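Local coordinates for protein putative esterase (PDB 7C4D) that probably hydrolyses carboxylic ester bonds, as a marine bacterial carboxylesterase of the alpha/beta-hydrolase fold, at residues D77-I82 against M103-A108; I40-E45 against I262-T267; G124-D127 against P131-K134; G31-G36 against D193-N198. All coordinates share one frame; numbering follows the deposited sequence. Where two conformers were deposited one is given.

Contact 1: D77-I82 against M103-A108; sequences DLHEFI and MWFTAA
F105, on the helix 97-108 that follows the probable nucleophile elbow of this alpha/beta-hydrolase, is the side chain that bridges to helix 71-84, where L78, H79 and I82 receive it. Its CG stands anti to the backbone N (chi1 172°), which carries the phenyl ring out from its own helix toward helix 71-84. The isobutyl group of L78 lies over one face of the ring, displaced toward the rim, and its CD2 comes within 3.7 Å of F105 CG. H79 meets the edge instead: its CB sits near the ring plane, 3.6 Å from F105 CE1. The far end of the phenyl group is met by I82, whose CD1 lies 3.7 Å from F105 CZ; I82 and F105 extend toward each other from the two helices. The axes of the short segments pass 10.5 Å apart at an angle of 65°. Both helices belong to the layers that connect parallel strands of the central sheet: helix 97-108 is the crossover between strands 90-95 and 113-119, while helix 71-84 leads into strand 90-95. The sheet supplies the floor of the contact, with I27 and L29 touching L78, I27 and V90 touching I82, and I92 and V113 touching F105. Away from the sheet, H79 turns its imidazole to E76, which is hydrogen-bonded to ND1, and the ring of H109 meets those of both H79 and F105.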
loop_
_atom_site.group_PDB
_atom_site.type_symbol
_atom_site.label_atom_id
_atom_site.label_comp_id
_atom_site.label_asym_id
_atom_site.label_seq_id
_atom_site.Cartn_x
_atom_site.Cartn_y
_atom_site.Cartn_z
ATOM N N ASP A 77 6.808 4.458 -11.663
ATOM C CA ASP A 77 5.586 3.777 -12.097
ATOM C C ASP A 77 4.359 4.663 -11.899
ATOM O O ASP A 77 3.583 4.860 -12.842
ATOM C CB ASP A 77 5.374 2.463 -11.345
ATOM C CG ASP A 77 6.435 1.408 -11.635
ATOM O OD1 ASP A 77 7.253 1.618 -12.581
ATOM O OD2 ASP A 77 6.425 0.379 -10.931
ATOM N N LEU A 78 4.249 5.238 -10.690
ATOM C CA LEU A 78 3.190 6.173 -10.340
ATOM C C LEU A 78 3.236 7.380 -11.261
ATOM O O LEU A 78 2.203 7.751 -11.830
ATOM C CB LEU A 78 3.277 6.577 -8.857
ATOM C CG LEU A 78 2.159 7.509 -8.372
ATOM C CD1 LEU A 78 0.764 6.946 -8.705
ATOM C CD2 LEU A 78 2.304 7.757 -6.874
ATOM N N HIS A 79 4.439 7.973 -11.416
ATOM C CA HIS A 79 4.609 9.182 -12.235
ATOM C C HIS A 79 4.200 8.946 -13.701
ATOM O O HIS A 79 3.494 9.755 -14.321
ATOM C CB HIS A 79 6.047 9.708 -12.113
ATOM C CG HIS A 79 6.310 10.950 -12.888
ATOM N ND1 HIS A 79 7.571 11.298 -13.303
ATOM C CD2 HIS A 79 5.491 11.939 -13.307
ATOM C CE1 HIS A 79 7.520 12.440 -13.953
ATOM N NE2 HIS A 79 6.262 12.853 -13.963
ATOM N N GLU A 80 4.633 7.801 -14.246
ATOM C CA GLU A 80 4.285 7.370 -15.597
ATOM C C GLU A 80 2.775 7.133 -15.751
ATOM O O GLU A 80 2.195 7.521 -16.763
ATOM C CB GLU A 80 5.025 6.079 -15.978
ATOM C CG GLU A 80 6.537 6.224 -16.084
ATOM C CD GLU A 80 7.040 7.380 -16.934
ATOM O OE1 GLU A 80 8.089 7.971 -16.563
ATOM O OE2 GLU A 80 6.389 7.686 -17.968
ATOM N N PHE A 81 2.151 6.473 -14.766
ATOM C CA PHE A 81 0.703 6.292 -14.750
ATOM C C PHE A 81 -0.045 7.623 -14.850
ATOM O O PHE A 81 -0.996 7.764 -15.633
ATOM C CB PHE A 81 0.245 5.421 -13.576
ATOM C CG PHE A 81 -1.252 5.371 -13.455
ATOM C CD1 PHE A 81 -1.997 4.470 -14.194
ATOM C CD2 PHE A 81 -1.921 6.305 -12.685
ATOM C CE1 PHE A 81 -3.382 4.464 -14.107
ATOM C CE2 PHE A 81 -3.304 6.292 -12.594
ATOM C CZ PHE A 81 -4.039 5.364 -13.298
ATOM N N ILE A 82 0.398 8.607 -14.061
ATOM C CA ILE A 82 -0.229 9.915 -14.031
ATOM C C ILE A 82 -0.070 10.610 -15.392
ATOM O O ILE A 82 -1.013 11.244 -15.882
ATOM C CB ILE A 82 0.312 10.688 -12.801
ATOM C CG1 ILE A 82 -0.338 10.123 -11.519
ATOM C CG2 ILE A 82 0.070 12.173 -12.938
ATOM C CD1 ILE A 82 0.393 10.391 -10.227
ATOM N N MET A 103 4.653 9.217 -0.543
ATOM C CA MET A 103 5.514 10.232 0.046
ATOM C C MET A 103 6.736 10.513 -0.845
ATOM O O MET A 103 7.012 11.688 -1.106
ATOM C CB MET A 103 5.936 9.819 1.454
ATOM C CG MET A 103 4.850 10.000 2.465
ATOM S SD MET A 103 5.470 9.762 4.132
ATOM C CE MET A 103 5.506 7.971 4.276
ATOM N N TRP A 104 7.385 9.448 -1.379
ATOM C CA TRP A 104 8.490 9.582 -2.336
ATOM C C TRP A 104 8.050 10.412 -3.533
ATOM O O TRP A 104 8.684 11.417 -3.842
ATOM C CB TRP A 104 9.007 8.214 -2.811
ATOM C CG TRP A 104 10.188 7.715 -2.044
ATOM C CD1 TRP A 104 10.188 7.171 -0.794
ATOM C CD2 TRP A 104 11.561 7.732 -2.479
ATOM N NE1 TRP A 104 11.462 6.836 -0.419
ATOM C CE2 TRP A 104 12.326 7.167 -1.434
ATOM C CE3 TRP A 104 12.209 8.145 -3.649
ATOM C CZ2 TRP A 104 13.714 7.022 -1.527
ATOM C CZ3 TRP A 104 13.579 8.002 -3.737
ATOM C CH2 TRP A 104 14.320 7.451 -2.688
ATOM N N PHE A 105 6.944 9.981 -4.176
ATOM C CA PHE A 105 6.407 10.671 -5.339
ATOM C C PHE A 105 6.078 12.142 -5.066
ATOM O O PHE A 105 6.318 12.985 -5.929
ATOM C CB PHE A 105 5.258 9.905 -6.009
ATOM C CG PHE A 105 4.575 10.711 -7.088
ATOM C CD1 PHE A 105 5.025 10.673 -8.406
ATOM C CD2 PHE A 105 3.488 11.534 -6.784
ATOM C CE1 PHE A 105 4.433 11.479 -9.376
ATOM C CE2 PHE A 105 2.879 12.314 -7.762
ATOM C CZ PHE A 105 3.353 12.282 -9.052
ATOM N N THR A 106 5.504 12.428 -3.886
ATOM C CA THR A 106 5.007 13.753 -3.529
ATOM C C THR A 106 6.171 14.730 -3.306
ATOM O O THR A 106 6.100 15.882 -3.725
ATOM C CB THR A 106 4.117 13.663 -2.267
ATOM O OG1 THR A 106 2.947 12.909 -2.607
ATOM C CG2 THR A 106 3.721 15.008 -1.686
ATOM N N ALA A 107 7.207 14.281 -2.583
ATOM C CA ALA A 107 8.428 15.051 -2.380
ATOM C C ALA A 107 9.153 15.327 -3.722
ATOM O O ALA A 107 9.533 16.455 -3.992
ATOM C CB ALA A 107 9.304 14.302 -1.407
ATOM N N ALA A 108 9.298 14.319 -4.587
ATOM C CA ALA A 108 9.858 14.460 -5.931
ATOM C C ALA A 108 9.006 15.313 -6.861
ATOM O O ALA A 108 9.564 15.873 -7.808
ATOM C CB ALA A 108 10.112 13.120 -6.591
#

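Contact 2: I40-E45 against I262-T267; sequences ISIANE and IFIQKT
The carbonyl oxygen of F263, whose ring packs against I42, accepts two donors from T267 one helical turn on: the backbone N at 3.1 Å and the hydroxyl OG1 at 2.9 Å. They reach it from opposite faces of the carbonyl plane, OG1 standing 38° out of that plane, and the threonine oxygen is thereby satisfied within its own helix. Across the contact the meeting is mostly of apolar groups, with one carboxylate at its exposed side. I264 carries most of it: with CG1 anti to the carbonyl carbon (chi1 -75°), its CD1 extends to helix 40-46 and lies 3.8 Å from I42 CG1, the two isoleucines lying alongside and running opposite ways. I42 CD1 continues past this pair to the ring of F263, 4.0 Å from its CD1. E45 comes athwart I264, and its carboxylate carbon CD is 3.7 Å from I264 CD1, while E45 OE1 touches the other branch, I264 CG2, at 3.7 Å. The segment axes approach to 10.3 Å and are inclined by 44°. These are the first helix of the fold and the C-terminal helix, which lie together on one face of the central sheet; F263 reaches down to A119 and L220 on its strands and meets W39 edge-to-face. The two helices are probably held mainly by dispersion and burial of apolar surface, while the exposed carboxylate of E45 lies against the I264 methyls by van der Waals contact alone and gains no polar partner from this pairing.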
loop_
_atom_site.group_PDB
_atom_site.type_symbol
_atom_site.label_atom_id
_atom_site.label_comp_id
_atom_site.label_asym_id
_atom_site.label_seq_id
_atom_site.Cartn_x
_atom_site.Cartn_y
_atom_site.Cartn_z
ATOM N N ILE A 40 -12.027 -1.796 -2.831
ATOM C CA ILE A 40 -13.303 -1.770 -3.554
ATOM C C ILE A 40 -14.376 -1.060 -2.716
ATOM O O ILE A 40 -15.054 -0.160 -3.168
ATOM C CB ILE A 40 -13.749 -3.198 -3.978
ATOM C CG1 ILE A 40 -12.995 -3.686 -5.216
ATOM C CG2 ILE A 40 -15.278 -3.328 -4.174
ATOM C CD1 ILE A 40 -13.046 -5.185 -5.434
ATOM N N SER A 41 -14.519 -1.478 -1.477
ATOM C CA SER A 41 -15.552 -1.001 -0.591
ATOM C C SER A 41 -15.346 0.478 -0.236
ATOM O O SER A 41 -16.328 1.197 -0.144
ATOM C CB SER A 41 -15.591 -1.908 0.617
ATOM O OG SER A 41 -16.441 -1.403 1.626
ATOM N N ILE A 42 -14.094 0.943 -0.044
ATOM C CA ILE A 42 -13.825 2.350 0.231
ATOM C C ILE A 42 -14.025 3.226 -1.018
ATOM O O ILE A 42 -14.636 4.299 -0.935
ATOM C CB ILE A 42 -12.494 2.551 0.989
ATOM C CG1 ILE A 42 -12.721 2.267 2.470
ATOM C CG2 ILE A 42 -11.854 3.951 0.756
ATOM C CD1 ILE A 42 -11.543 1.686 3.137
ATOM N N ALA A 43 -13.613 2.726 -2.192
ATOM C CA ALA A 43 -13.763 3.426 -3.453
ATOM C C ALA A 43 -15.235 3.512 -3.835
ATOM O O ALA A 43 -15.594 4.284 -4.730
ATOM C CB ALA A 43 -13.059 2.676 -4.547
ATOM N N ASN A 44 -16.024 2.589 -3.265
ATOM C CA ASN A 44 -17.462 2.571 -3.494
ATOM C C ASN A 44 -18.096 3.848 -2.957
ATOM O O ASN A 44 -18.824 4.446 -3.696
ATOM C CB ASN A 44 -18.173 1.295 -3.042
ATOM C CG ASN A 44 -18.241 0.267 -4.161
ATOM O OD1 ASN A 44 -18.072 0.588 -5.348
ATOM N ND2 ASN A 44 -18.455 -0.988 -3.789
ATOM N N GLU A 45 -17.772 4.265 -1.729
ATOM C CA GLU A 45 -18.142 5.572 -1.206
ATOM C C GLU A 45 -17.423 6.746 -1.884
ATOM O O GLU A 45 -18.102 7.683 -2.317
ATOM C CB GLU A 45 -18.115 5.548 0.316
ATOM C CG GLU A 45 -19.215 4.639 0.821
ATOM C CD GLU A 45 -19.408 4.574 2.317
ATOM O OE1 GLU A 45 -19.391 5.637 2.979
ATOM O OE2 GLU A 45 -19.589 3.457 2.822
ATOM N N ILE A 262 -15.099 4.823 9.487
ATOM C CA ILE A 262 -14.286 5.901 10.024
ATOM C C ILE A 262 -13.175 6.286 9.020
ATOM O O ILE A 262 -12.739 7.435 8.989
ATOM C CB ILE A 262 -13.762 5.560 11.427
ATOM C CG1 ILE A 262 -14.896 5.218 12.415
ATOM C CG2 ILE A 262 -12.845 6.657 11.950
ATOM C CD1 ILE A 262 -14.428 5.071 13.861
ATOM N N PHE A 263 -12.750 5.359 8.145
ATOM C CA PHE A 263 -11.702 5.681 7.196
ATOM C C PHE A 263 -12.229 6.741 6.229
ATOM O O PHE A 263 -11.579 7.739 5.960
ATOM C CB PHE A 263 -11.175 4.430 6.489
ATOM C CG PHE A 263 -9.931 4.703 5.677
ATOM C CD1 PHE A 263 -10.012 5.184 4.379
ATOM C CD2 PHE A 263 -8.672 4.496 6.216
ATOM C CE1 PHE A 263 -8.867 5.479 3.642
ATOM C CE2 PHE A 263 -7.528 4.758 5.467
ATOM C CZ PHE A 263 -7.621 5.283 4.200
ATOM N N ILE A 264 -13.448 6.528 5.757
ATOM C CA ILE A 264 -14.080 7.388 4.776
ATOM C C ILE A 264 -14.361 8.764 5.377
ATOM O O ILE A 264 -14.205 9.792 4.721
ATOM C CB ILE A 264 -15.324 6.644 4.243
ATOM C CG1 ILE A 264 -14.878 5.527 3.299
ATOM C CG2 ILE A 264 -16.316 7.571 3.546
ATOM C CD1 ILE A 264 -15.818 4.362 3.223
ATOM N N GLN A 265 -14.759 8.766 6.647
ATOM C CA GLN A 265 -15.075 9.978 7.369
ATOM C C GLN A 265 -13.859 10.894 7.386
ATOM O O GLN A 265 -13.968 12.037 6.962
ATOM C CB GLN A 265 -15.647 9.577 8.729
ATOM C CG GLN A 265 -15.384 10.482 9.921
ATOM C CD GLN A 265 -15.870 9.778 11.173
ATOM O OE1 GLN A 265 -16.896 9.097 11.164
ATOM N NE2 GLN A 265 -15.120 9.897 12.258
ATOM N N LYS A 266 -12.722 10.391 7.890
ATOM C CA LYS A 266 -11.506 11.181 8.029
ATOM C C LYS A 266 -10.944 11.652 6.681
ATOM O O LYS A 266 -10.449 12.768 6.606
ATOM C CB LYS A 266 -10.465 10.381 8.794
ATOM C CG LYS A 266 -10.896 10.017 10.200
ATOM C CD LYS A 266 -11.457 11.169 10.984
ATOM C CE LYS A 266 -11.613 10.825 12.451
ATOM N NZ LYS A 266 -12.296 11.925 13.172
ATOM N N THR A 267 -11.058 10.811 5.649
ATOM C CA THR A 267 -10.667 11.084 4.272
ATOM C C THR A 267 -11.530 12.218 3.707
ATOM O O THR A 267 -10.997 13.153 3.108
ATOM C CB THR A 267 -10.776 9.795 3.431
ATOM O OG1 THR A 267 -9.864 8.814 3.934
ATOM C CG2 THR A 267 -10.621 9.977 1.930
#

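Contact 3: G124-D127 against P131-K134; sequences GKYD and PNVK
Y126 packs against N132 and V133 where the chain leaves strand 113-119 and enters helix 131-144, the probable start of the insertion that forms the cap of many alpha/beta-hydrolases. From its CB, which lies 3.9 Å from V133 CG2, the side chain sends CG anti to the carbonyl carbon (chi1 -65°), a torsion that presents one ring face to N132. CG is also the ring atom closest to the amide of N132, 3.4 Å from ND2. The nitrogen stands 3.3 Å above the ring plane and over its centre, and the amide and ring planes are 89° apart, an orientation in which an N-H of the carboxamide can be directed into the pi cloud. On one flank, Y126 CD2 lies 3.8 Å from N132 CB. Beyond CZ the phenolic OH leaves the contact: it is hydrogen-bonded to the backbone O of Y227 and the backbone N of A122, which fixes the tip of the ring against neighbouring loops. M203, on helix 199-203, touches both N132 and V133. Just before the helix, S130 OG is hydrogen-bonded to both D127 O and V133 N, linking the loop to the first turn of the helix. There V133 CG2, anti to its own carbonyl carbon, presses close to D127 O, at 3.0 Å.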
loop_
_atom_site.group_PDB
_atom_site.type_symbol
_atom_site.label_atom_id
_atom_site.label_comp_id
_atom_site.label_asym_id
_atom_site.label_seq_id
_atom_site.Cartn_x
_atom_site.Cartn_y
_atom_site.Cartn_z
ATOM N N GLY A 124 10.163 7.065 8.133
ATOM C CA GLY A 124 11.500 6.598 8.483
ATOM C C GLY A 124 11.698 5.078 8.389
ATOM O O GLY A 124 10.779 4.288 8.157
ATOM N N LYS A 125 12.948 4.662 8.597
ATOM C CA LYS A 125 13.361 3.276 8.444
ATOM C C LYS A 125 12.895 2.485 9.653
ATOM O O LYS A 125 12.908 3.003 10.762
ATOM C CB LYS A 125 14.889 3.187 8.278
ATOM C CG LYS A 125 15.478 1.789 8.418
ATOM C CD LYS A 125 16.980 1.759 8.474
ATOM C CE LYS A 125 17.481 0.420 8.979
ATOM N NZ LYS A 125 18.953 0.289 8.852
ATOM N N TYR A 126 12.464 1.239 9.405
ATOM C CA TYR A 126 12.141 0.267 10.431
ATOM C C TYR A 126 13.315 -0.722 10.527
ATOM O O TYR A 126 13.791 -1.203 9.505
ATOM C CB TYR A 126 10.843 -0.462 10.066
ATOM C CG TYR A 126 9.610 0.407 10.038
ATOM C CD1 TYR A 126 9.335 1.207 8.931
ATOM C CD2 TYR A 126 8.741 0.457 11.130
ATOM C CE1 TYR A 126 8.224 2.034 8.907
ATOM C CE2 TYR A 126 7.627 1.281 11.123
ATOM C CZ TYR A 126 7.376 2.068 10.006
ATOM O OH TYR A 126 6.280 2.863 9.959
ATOM N N ASP A 127 13.773 -1.039 11.744
ATOM C CA ASP A 127 14.886 -1.967 11.922
ATOM C C ASP A 127 14.366 -3.350 12.321
ATOM O O ASP A 127 13.156 -3.564 12.377
ATOM C CB ASP A 127 15.932 -1.411 12.890
ATOM C CG ASP A 127 15.382 -1.199 14.284
ATOM O OD1 ASP A 127 14.713 -2.118 14.787
ATOM O OD2 ASP A 127 15.624 -0.112 14.857
ATOM N N PRO A 131 8.329 -4.916 15.086
ATOM C CA PRO A 131 7.317 -5.862 14.602
ATOM C C PRO A 131 6.947 -5.716 13.122
ATOM O O PRO A 131 6.407 -6.645 12.529
ATOM C CB PRO A 131 6.087 -5.562 15.475
ATOM C CG PRO A 131 6.638 -4.812 16.671
ATOM C CD PRO A 131 7.820 -4.030 16.139
ATOM N N ASN A 132 7.223 -4.550 12.522
ATOM C CA ASN A 132 7.045 -4.398 11.088
ATOM C C ASN A 132 7.971 -5.368 10.358
ATOM O O ASN A 132 7.493 -6.188 9.569
ATOM C CB ASN A 132 7.282 -2.968 10.589
ATOM C CG ASN A 132 6.938 -2.761 9.122
ATOM O OD1 ASN A 132 6.252 -3.571 8.500
ATOM N ND2 ASN A 132 7.381 -1.651 8.552
ATOM N N VAL A 133 9.286 -5.264 10.629
ATOM C CA VAL A 133 10.282 -6.066 9.937
ATOM C C VAL A 133 10.047 -7.543 10.254
ATOM O O VAL A 133 10.040 -8.367 9.341
ATOM C CB VAL A 133 11.720 -5.612 10.226
ATOM C CG1 VAL A 133 12.732 -6.595 9.671
ATOM C CG2 VAL A 133 11.986 -4.205 9.695
ATOM N N LYS A 134 9.715 -7.841 11.514
ATOM C CA LYS A 134 9.542 -9.204 11.994
ATOM C C LYS A 134 8.385 -9.874 11.274
ATOM O O LYS A 134 8.498 -11.023 10.845
ATOM C CB LYS A 134 9.299 -9.232 13.501
ATOM C CG LYS A 134 10.547 -9.147 14.361
ATOM C CD LYS A 134 10.280 -8.649 15.775
ATOM C CE LYS A 134 11.365 -9.053 16.755
ATOM N NZ LYS A 134 12.553 -9.635 16.081
#

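Contact 4: G31-G36 against D193-N198; sequences GLYGSG and DSIEKN. With SO4 (sulfate ion), chain E; ACT (acetate ion), chain D.
The phenolic oxygen of Y33 is buried against I195 with no polar partner in the model: its nearest neighbour across the contact is a methyl group, I195 CG2, 3.4 Å from Y33 OH. I195 reaches the ring with both branches, since its CD1 lies 3.6 Å from Y33 CE1. L32 also packs on I195, its CD1 3.9 Å from I195 CG1 as the two overlap flank to flank. In addition, L32 covers one face of the Y33 ring. This pairing accompanies a type II turn, G31 to G34, closed by G34 N to G31 O (3.0 Å), in which Y33 takes a positive phi of 73°. I139, I140 and L143 of helix 131-144 help enclose the tyrosine. The turn meanwhile presents its amides to bound anions: G31 N reaches sulfate O3 at 3.3 Å, and L32 N gives acetate OXT a nearly straight 2.7 Å hydrogen bond (169°). M97 N, just past the probable nucleophile, also binds that acetate. The amides of L32 and M97 converging on one acetate are consistent with the alpha/beta-hydrolase oxyanion hole, formed by the loop after strand 25-29 and the nucleophile elbow.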
loop_
_atom_site.group_PDB
_atom_site.type_symbol
_atom_site.label_atom_id
_atom_site.label_comp_id
_atom_site.label_asym_id
_atom_site.label_seq_id
_atom_site.Cartn_x
_atom_site.Cartn_y
_atom_site.Cartn_z
ATOM N N GLY A 31 -0.723 -1.540 0.048
ATOM C CA GLY A 31 0.541 -1.963 0.631
ATOM C C GLY A 31 1.021 -3.351 0.148
ATOM O O GLY A 31 0.423 -3.967 -0.747
ATOM N N LEU A 32 2.131 -3.858 0.728
ATOM C CA LEU A 32 2.734 -5.109 0.263
ATOM C C LEU A 32 1.735 -6.282 0.353
ATOM O O LEU A 32 1.023 -6.445 1.340
ATOM C CB LEU A 32 3.987 -5.365 1.112
ATOM C CG LEU A 32 4.992 -6.395 0.595
ATOM C CD1 LEU A 32 5.570 -6.002 -0.747
ATOM C CD2 LEU A 32 6.127 -6.551 1.601
ATOM N N TYR A 33 1.687 -7.127 -0.691
ATOM C CA TYR A 33 0.761 -8.257 -0.759
ATOM C C TYR A 33 -0.700 -7.844 -1.013
ATOM O O TYR A 33 -1.575 -8.724 -1.008
ATOM C CB TYR A 33 0.847 -9.202 0.453
ATOM C CG TYR A 33 2.257 -9.574 0.826
ATOM C CD1 TYR A 33 3.030 -10.319 -0.046
ATOM C CD2 TYR A 33 2.810 -9.206 2.044
ATOM C CE1 TYR A 33 4.338 -10.653 0.254
ATOM C CE2 TYR A 33 4.123 -9.538 2.363
ATOM C CZ TYR A 33 4.891 -10.253 1.457
ATOM O OH TYR A 33 6.183 -10.605 1.718
ATOM N N GLY A 34 -0.993 -6.533 -1.174
ATOM C CA GLY A 34 -2.366 -6.095 -1.441
ATOM C C GLY A 34 -2.591 -5.863 -2.930
ATOM O O GLY A 34 -1.692 -6.106 -3.732
ATOM N N SER A 35 -3.790 -5.391 -3.298
ATOM C CA SER A 35 -4.053 -4.869 -4.632
ATOM C C SER A 35 -5.179 -3.836 -4.546
ATOM O O SER A 35 -5.634 -3.506 -3.456
ATOM C CB SER A 35 -4.406 -5.959 -5.609
ATOM O OG SER A 35 -5.658 -6.508 -5.267
ATOM N N GLY A 36 -5.573 -3.295 -5.702
ATOM C CA GLY A 36 -6.684 -2.369 -5.758
ATOM C C GLY A 36 -7.970 -3.007 -5.232
ATOM O O GLY A 36 -8.752 -2.323 -4.571
ATOM N N ASP A 193 9.636 -13.484 -5.098
ATOM C CA ASP A 193 11.085 -13.461 -5.136
ATOM C C ASP A 193 11.600 -12.028 -5.082
ATOM O O ASP A 193 12.534 -11.733 -4.321
ATOM C CB ASP A 193 11.664 -14.210 -6.342
ATOM C CG ASP A 193 13.164 -14.425 -6.196
ATOM O OD1 ASP A 193 13.561 -15.170 -5.268
ATOM O OD2 ASP A 193 13.930 -13.804 -6.969
ATOM N N SER A 194 11.034 -11.163 -5.932
ATOM C CA SER A 194 11.429 -9.763 -5.929
ATOM C C SER A 194 11.139 -9.136 -4.560
ATOM O O SER A 194 11.956 -8.381 -4.026
ATOM C CB SER A 194 10.815 -8.980 -7.073
ATOM O OG SER A 194 11.035 -7.571 -6.931
ATOM N N ILE A 195 9.990 -9.488 -3.974
ATOM C CA ILE A 195 9.613 -8.948 -2.668
ATOM C C ILE A 195 10.698 -9.276 -1.629
ATOM O O ILE A 195 11.193 -8.378 -0.945
ATOM C CB ILE A 195 8.201 -9.417 -2.239
ATOM C CG1 ILE A 195 7.077 -8.797 -3.079
ATOM C CG2 ILE A 195 7.970 -9.195 -0.764
ATOM C CD1 ILE A 195 5.701 -9.395 -2.808
ATOM N N GLU A 196 11.064 -10.561 -1.534
ATOM C CA GLU A 196 12.084 -11.058 -0.612
ATOM C C GLU A 196 13.405 -10.328 -0.808
ATOM O O GLU A 196 13.991 -9.864 0.161
ATOM C CB GLU A 196 12.305 -12.562 -0.738
ATOM C CG GLU A 196 13.269 -13.107 0.306
ATOM C CD GLU A 196 13.421 -14.621 0.375
ATOM O OE1 GLU A 196 13.782 -15.226 -0.661
ATOM O OE2 GLU A 196 13.182 -15.199 1.464
ATOM N N LYS A 197 13.845 -10.185 -2.061
ATOM C CA LYS A 197 15.130 -9.566 -2.329
ATOM C C LYS A 197 15.008 -8.043 -2.369
ATOM O O LYS A 197 15.907 -7.384 -2.908
ATOM C CB LYS A 197 15.719 -10.081 -3.649
ATOM C CG LYS A 197 15.965 -11.586 -3.704
ATOM C CD LYS A 197 16.774 -12.021 -4.899
ATOM C CE LYS A 197 17.073 -13.503 -4.870
ATOM N NZ LYS A 197 18.419 -13.784 -5.417
ATOM N N ASN A 198 13.898 -7.497 -1.834
ATOM C CA ASN A 198 13.750 -6.053 -1.724
ATOM C C ASN A 198 13.274 -5.629 -0.332
ATOM O O ASN A 198 12.915 -4.456 -0.149
ATOM C CB ASN A 198 12.776 -5.464 -2.756
ATOM C CG ASN A 198 13.332 -5.384 -4.152
ATOM O OD1 ASN A 198 13.814 -4.330 -4.580
ATOM N ND2 ASN A 198 13.261 -6.507 -4.856
HETATM S S SO4 E . -4.069 -3.304 1.179
HETATM O O1 SO4 E . -4.335 -3.947 -0.080
HETATM O O2 SO4 E . -2.870 -3.887 1.743
HETATM O O3 SO4 E . -3.840 -1.886 0.985
HETATM O O4 SO4 E . -5.172 -3.495 2.074
HETATM C C ACT D . 3.320 -3.117 3.958
HETATM O O ACT D . 2.510 -3.579 4.794
HETATM O OXT ACT D . 2.964 -2.531 2.915
HETATM C CH3 ACT D . 4.845 -3.238 4.197
#

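Overall arrangement
Contacts 1 and 2 join helices that flank the central seven-stranded sheet, their centres about 22 Å apart, whereas contacts 3 and 4 belong to the probable cap and the loops beneath it, centres about 15 Å apart. Contact 4 begins in the loop after strand 25-29 and closes at helix 192-196, so that contacts 1 and 3 follow one another inside its span; contact 2 crosses it, pairing helix 40-46 with the C-terminal helix 260-270. Helix 131-144 starts in contact 3 and further along covers Y33 of contact 4. Contacts 2 and 3, centres about 27 Å apart, lie on opposite sides of the chain centre. Of the four, contact 4 lies at the presumed oxyanion hole, while contacts 1 and 2 pack helices on the sheet.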